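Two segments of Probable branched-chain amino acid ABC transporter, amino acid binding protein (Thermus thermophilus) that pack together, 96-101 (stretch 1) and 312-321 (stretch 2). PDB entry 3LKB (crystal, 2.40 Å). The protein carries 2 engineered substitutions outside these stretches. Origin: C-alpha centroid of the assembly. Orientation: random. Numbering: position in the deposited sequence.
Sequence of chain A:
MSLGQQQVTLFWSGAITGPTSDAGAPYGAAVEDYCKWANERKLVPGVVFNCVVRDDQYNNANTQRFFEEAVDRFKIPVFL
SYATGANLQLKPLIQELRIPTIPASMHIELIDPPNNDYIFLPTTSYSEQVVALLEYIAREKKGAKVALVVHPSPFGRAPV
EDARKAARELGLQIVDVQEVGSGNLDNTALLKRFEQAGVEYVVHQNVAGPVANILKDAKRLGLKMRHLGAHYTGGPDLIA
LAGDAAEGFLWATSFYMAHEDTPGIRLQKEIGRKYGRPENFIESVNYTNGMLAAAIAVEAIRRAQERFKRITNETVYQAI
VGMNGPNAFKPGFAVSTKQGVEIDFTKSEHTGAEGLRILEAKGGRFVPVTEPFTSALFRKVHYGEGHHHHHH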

# COMPACT_ATOMS: atom_id res chain seq x y z
N GLU A 96 10.07 25.00 -17.69
CA GLU A 96 9.32 25.83 -18.69
C GLU A 96 8.19 26.57 -18.03
O GLU A 96 8.03 27.75 -18.21
N LEU A 97 7.43 25.88 -17.20
CA LEU A 97 6.34 26.58 -16.56
C LEU A 97 6.66 27.19 -15.21
O LEU A 97 5.76 27.71 -14.56
N ARG A 98 7.93 27.14 -14.80
CA ARG A 98 8.37 27.80 -13.58
C ARG A 98 7.55 27.44 -12.32
O ARG A 98 7.20 28.32 -11.54
N ILE A 99 7.19 26.19 -12.11
CA ILE A 99 6.59 25.90 -10.81
C ILE A 99 7.51 25.22 -9.80
O ILE A 99 8.01 24.12 -10.06
N PRO A 100 7.73 25.87 -8.65
CA PRO A 100 8.54 25.29 -7.55
C PRO A 100 8.10 23.89 -7.22
O PRO A 100 6.91 23.66 -7.08
N THR A 101 9.04 22.99 -7.04
CA THR A 101 8.76 21.57 -6.93
C THR A 101 9.55 21.04 -5.81
O THR A 101 10.79 21.21 -5.80
N THR A 312 0.72 32.59 -6.26
CA THR A 312 1.10 32.06 -7.57
C THR A 312 2.46 31.34 -7.54
O THR A 312 3.21 31.41 -6.54
N ASN A 313 2.76 30.62 -8.62
CA ASN A 313 4.07 30.00 -8.76
C ASN A 313 5.20 31.01 -8.55
O ASN A 313 6.28 30.66 -8.02
N GLU A 314 4.96 32.24 -8.97
CA GLU A 314 5.98 33.28 -8.81
C GLU A 314 6.11 33.76 -7.37
O GLU A 314 7.22 33.86 -6.86
N THR A 315 5.00 34.01 -6.71
CA THR A 315 5.10 34.53 -5.35
C THR A 315 5.60 33.46 -4.41
O THR A 315 6.39 33.79 -3.49
N VAL A 316 5.16 32.22 -4.64
CA VAL A 316 5.61 31.08 -3.85
C VAL A 316 7.10 30.84 -4.05
O VAL A 316 7.82 30.58 -3.07
N TYR A 317 7.56 30.98 -5.30
CA TYR A 317 8.98 30.95 -5.60
C TYR A 317 9.76 31.97 -4.72
O TYR A 317 10.76 31.59 -4.06
N GLN A 318 9.25 33.20 -4.63
CA GLN A 318 9.93 34.32 -3.93
C GLN A 318 9.96 34.09 -2.46
O GLN A 318 10.91 34.44 -1.76
N ALA A 319 8.89 33.50 -1.95
CA ALA A 319 8.83 33.08 -0.55
C ALA A 319 9.90 32.01 -0.26
O ALA A 319 10.55 32.07 0.77
N ILE A 320 10.12 31.06 -1.15
CA ILE A 320 11.10 30.00 -0.89
C ILE A 320 12.55 30.49 -0.89
O ILE A 320 13.31 30.10 -0.02
N VAL A 321 12.91 31.34 -1.86
CA VAL A 321 14.29 31.83 -2.01
C VAL A 321 14.62 32.94 -1.03
O VAL A 321 15.77 33.33 -0.92

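A single asparagine amide serves two carbonyls where a helix gives way to loop, more than two hundred residues away in sequence. Where a helix ends, some carbonyls no longer have the next turn's NH groups as partners, and a side chain from another segment can supply a donor. Here N313, in the first turn of its own helix, points toward stretch 1 with chi1 p, and its ND2 donates to R98 O at 3.2 Å and, in a weak bond, to L97 O at 3.3 Å. The carbonyls are offered where R98, at positive phi, leaves the helix in a Schellman motif. R98 (chi1 m) also points toward the helix of stretch 2, its CB 4.0 Å from N313 ND2. A water extends the link, donating to R98 O at 2.6 Å and, weakly, to N313 O at 2.7 Å.

Beside this polar site the contact turns apolar. P100, its ring in the C-gamma exo pucker, points toward the helix and meets three side chains that point back: P100 CG lies 4.0 Å from CG1 of V316 (chi1 t) and 3.9 Å from CB of Y317 (chi1 t), while P100 CB lies 3.8 Å from CD1 of I320 (m, t). N313 joins both regions, its CB lying 4.0 Å from P100 CD and its backbone O 3.6 Å from the same P100 CD. The helix start is itself capped: T312 OG1 accepts from E314 N at 2.8 Å.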

# COMPACT_ATOMS: atom_id res chain seq x y z
CB GLU A 96 8.78 24.98 -19.86
CG GLU A 96 7.78 25.74 -20.81
CD GLU A 96 7.18 24.84 -21.91
OE1 GLU A 96 7.92 24.01 -22.51
OE2 GLU A 96 5.95 24.96 -22.18
CB LEU A 97 5.08 25.69 -16.54
CG LEU A 97 5.19 24.30 -15.97
CD1 LEU A 97 4.99 24.46 -14.50
CD2 LEU A 97 4.11 23.39 -16.55
CB ARG A 98 8.33 29.33 -13.75
CG ARG A 98 9.00 29.86 -15.00
CD ARG A 98 8.85 31.36 -15.09
NE ARG A 98 9.35 31.89 -16.35
CZ ARG A 98 10.61 32.31 -16.57
NH1 ARG A 98 11.55 32.25 -15.62
NH2 ARG A 98 10.95 32.79 -17.76
CB ILE A 99 5.18 25.23 -10.86
CG1 ILE A 99 5.27 23.74 -10.88
CG2 ILE A 99 4.23 25.81 -12.00
CD1 ILE A 99 4.11 23.20 -10.07
CB PRO A 100 8.25 26.20 -6.37
CG PRO A 100 7.86 27.50 -6.97
CD PRO A 100 7.09 27.14 -8.24
CB THR A 101 9.17 20.86 -8.22
OG1 THR A 101 8.27 21.27 -9.23
CG2 THR A 101 9.11 19.35 -8.11
CB THR A 312 1.11 33.17 -8.67
OG1 THR A 312 2.33 33.07 -9.40
CG2 THR A 312 1.19 34.49 -8.08
CB ASN A 313 4.23 29.27 -10.10
CG ASN A 313 3.97 30.19 -11.32
OD1 ASN A 313 3.19 31.13 -11.25
ND2 ASN A 313 4.62 29.90 -12.42
CB GLU A 314 5.74 34.44 -9.77
CG GLU A 314 5.99 34.04 -11.24
CD GLU A 314 5.25 34.95 -12.24
OE1 GLU A 314 5.48 36.19 -12.25
OE2 GLU A 314 4.43 34.42 -13.02
CB THR A 315 3.79 35.13 -4.83
OG1 THR A 315 2.76 34.13 -4.84
CG2 THR A 315 3.37 36.27 -5.73
CB VAL A 316 4.86 29.80 -4.22
CG1 VAL A 316 5.65 28.57 -3.82
CG2 VAL A 316 3.52 29.78 -3.57
CB TYR A 317 9.27 31.10 -7.11
CG TYR A 317 10.76 31.23 -7.45
CD1 TYR A 317 11.58 30.10 -7.56
CD2 TYR A 317 11.34 32.47 -7.64
CE1 TYR A 317 12.95 30.21 -7.84
CE2 TYR A 317 12.72 32.60 -7.92
CZ TYR A 317 13.51 31.45 -8.00
OH TYR A 317 14.86 31.51 -8.26
CB GLN A 318 9.25 35.67 -4.22
CG GLN A 318 9.35 36.19 -5.67
CD GLN A 318 10.80 36.41 -6.10
OE1 GLN A 318 11.63 36.82 -5.28
NE2 GLN A 318 11.11 36.14 -7.37
CB ALA A 319 7.44 32.58 -0.21
CB ILE A 320 10.93 28.83 -1.91
CG1 ILE A 320 9.66 28.02 -1.60
CG2 ILE A 320 12.21 27.96 -2.07
CD1 ILE A 320 9.23 27.28 -2.82
CB VAL A 321 14.65 32.31 -3.47
CG1 VAL A 321 14.43 31.22 -4.50
CG2 VAL A 321 13.84 33.52 -3.88
O HOH W 1 7.88 30.40 -10.22